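Local coordinates for 150aa long hypothetical histidine triad nucleotide-binding protein (Sulfolobus tokodaii, PDB 2EO4) that binds zinc and belongs to the histidine triad family, where it probably acts as a nucleotide hydrolase, perhaps with adenylylsulfatase activity, at residues Phe22-Asp27 / Thr36-Lys41. Numbering follows the deposited sequence.
Sequences FAAILD and TLVIPK
Strands 22-26 and 36-40 form an antiparallel beta hairpin inside the five-stranded sheet of the HIT domain. Ala23 pairs with Ile39, and Ile25 with Leu37, as hydrogen-bonded pairs. Each pair makes two backbone bonds. The bond from Ile39 N to Ala23 O is 2.8 Å long and nearly straight at the hydrogen (177°). The side chains divide between the two faces of the sheet.

Phe22, Ala24, Leu26, Thr36, Val38 and Pro40 share the face packed on helix 52-72. Phe22 CG lies anti to its carbonyl carbon (chi1 -62°), which brings the CD2-CE2 side of the ring against Pro40, at an oblique angle. Phe22 CD2 is 3.5 Å from Pro40 CA, and Phe22 CE2 is 3.8 Å from Pro40 CB. The same ring reaches Glu57 and Leu58 of the helix. An alanine here would probably open a gap beside Pro40 and leave Leu58 without its aromatic neighbour. Thr36 CG2 sits 3.3 Å from Ile25 O, while Thr36 OG1 is hydrogen-bonded to Gly34 O.

Ala23, Ile25, Leu37 and Ile39 line the other face, where helix 2-7 packs. The end methyls Ile25 CD1 and Ile39 CD1 touch at 4.0 Å where the two side chains cross. Leu37 turns both methyls toward the carboxylate of Asp27, with Leu37 CD2 3.7 Å from Asp27 OD2. Asp27 OD1 is hydrogen-bonded to Tyr29 N.

At the Phe22 end of the pair, the extended chain of Lys41 runs alongside the Phe22 backbone, with Lys41 CE 3.6 Å from Phe22 O. Its NZ forms a salt bridge with Glu18 and a hydrogen bond with Asp19 O.

Leu37 and Ile39 also touch His96, the predicted nucleotidylated histidine, and Pro40 O accepts a hydrogen bond from the zinc ligand His94. The hairpin thus sets an apolar wall against the predicted active site and ties its backbone to the zinc site.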
# COMPACT_ATOMS: atom_id res chain seq x y z
N PHE A 22 -17.19 0.73 2.05
CA PHE A 22 -15.98 -0.03 2.38
C PHE A 22 -16.17 -1.00 3.53
O PHE A 22 -17.15 -0.93 4.26
CB PHE A 22 -14.84 0.94 2.72
CG PHE A 22 -14.44 1.84 1.59
CD1 PHE A 22 -15.19 2.97 1.30
CD2 PHE A 22 -13.35 1.53 0.79
CE1 PHE A 22 -14.86 3.79 0.22
CE2 PHE A 22 -13.00 2.34 -0.29
CZ PHE A 22 -13.76 3.47 -0.58
N ALA A 23 -15.20 -1.90 3.68
CA ALA A 23 -15.23 -2.88 4.75
C ALA A 23 -13.82 -3.39 5.01
O ALA A 23 -12.94 -3.29 4.15
CB ALA A 23 -16.15 -4.04 4.39
N ALA A 24 -13.61 -3.92 6.20
CA ALA A 24 -12.33 -4.50 6.58
C ALA A 24 -12.72 -5.85 7.16
O ALA A 24 -13.61 -5.94 8.01
CB ALA A 24 -11.65 -3.64 7.64
N ILE A 25 -12.07 -6.91 6.68
CA ILE A 25 -12.39 -8.26 7.10
C ILE A 25 -11.13 -9.00 7.53
O ILE A 25 -10.07 -8.83 6.93
CB ILE A 25 -13.04 -9.02 5.93
CG1 ILE A 25 -14.31 -8.29 5.50
CG2 ILE A 25 -13.34 -10.47 6.33
CD1 ILE A 25 -14.69 -8.53 4.05
N LEU A 26 -11.23 -9.82 8.57
CA LEU A 26 -10.07 -10.59 9.02
C LEU A 26 -9.69 -11.58 7.92
O LEU A 26 -10.57 -12.19 7.30
CB LEU A 26 -10.38 -11.36 10.31
CG LEU A 26 -10.55 -10.55 11.59
CD1 LEU A 26 -10.91 -11.49 12.74
CD2 LEU A 26 -9.26 -9.81 11.90
N ASP A 27 -8.39 -11.73 7.68
CA ASP A 27 -7.91 -12.67 6.67
C ASP A 27 -8.18 -14.07 7.22
O ASP A 27 -7.90 -14.34 8.39
CB ASP A 27 -6.41 -12.47 6.45
CG ASP A 27 -5.89 -13.25 5.24
OD1 ASP A 27 -6.04 -14.48 5.21
OD2 ASP A 27 -5.34 -12.61 4.32
N THR A 36 -5.57 -8.29 8.46
CA THR A 36 -6.87 -7.84 7.96
C THR A 36 -6.79 -7.32 6.54
O THR A 36 -5.74 -6.86 6.09
CB THR A 36 -7.42 -6.73 8.88
OG1 THR A 36 -7.66 -7.28 10.18
CG2 THR A 36 -8.71 -6.13 8.33
N LEU A 37 -7.91 -7.40 5.83
CA LEU A 37 -7.99 -6.92 4.46
C LEU A 37 -9.01 -5.79 4.39
O LEU A 37 -10.12 -5.92 4.89
CB LEU A 37 -8.43 -8.06 3.54
CG LEU A 37 -7.63 -9.33 3.81
CD1 LEU A 37 -8.29 -10.54 3.20
CD2 LEU A 37 -6.21 -9.14 3.29
N VAL A 38 -8.62 -4.66 3.80
CA VAL A 38 -9.51 -3.52 3.68
C VAL A 38 -9.93 -3.49 2.22
O VAL A 38 -9.09 -3.52 1.32
CB VAL A 38 -8.81 -2.20 4.03
CG1 VAL A 38 -9.80 -1.04 3.92
CG2 VAL A 38 -8.25 -2.28 5.45
N ILE A 39 -11.24 -3.44 1.98
CA ILE A 39 -11.72 -3.46 0.62
C ILE A 39 -12.85 -2.50 0.30
O ILE A 39 -13.65 -2.13 1.17
CB ILE A 39 -12.28 -4.86 0.25
CG1 ILE A 39 -13.53 -5.14 1.09
CG2 ILE A 39 -11.24 -5.93 0.53
CD1 ILE A 39 -14.28 -6.40 0.69
N PRO A 40 -12.92 -2.06 -0.97
CA PRO A 40 -13.99 -1.17 -1.38
C PRO A 40 -15.09 -2.21 -1.62
O PRO A 40 -14.76 -3.34 -2.03
CB PRO A 40 -13.49 -0.59 -2.71
CG PRO A 40 -12.00 -0.73 -2.62
CD PRO A 40 -11.83 -2.07 -1.97
N LYS A 41 -16.35 -1.89 -1.37
CA LYS A 41 -17.40 -2.87 -1.61
C LYS A 41 -17.59 -3.09 -3.11
O LYS A 41 -17.88 -4.21 -3.55
CB LYS A 41 -18.71 -2.43 -0.95
CG LYS A 41 -18.67 -2.56 0.56
CD LYS A 41 -20.00 -2.24 1.20
CE LYS A 41 -19.97 -2.50 2.70
NZ LYS A 41 -21.31 -2.32 3.32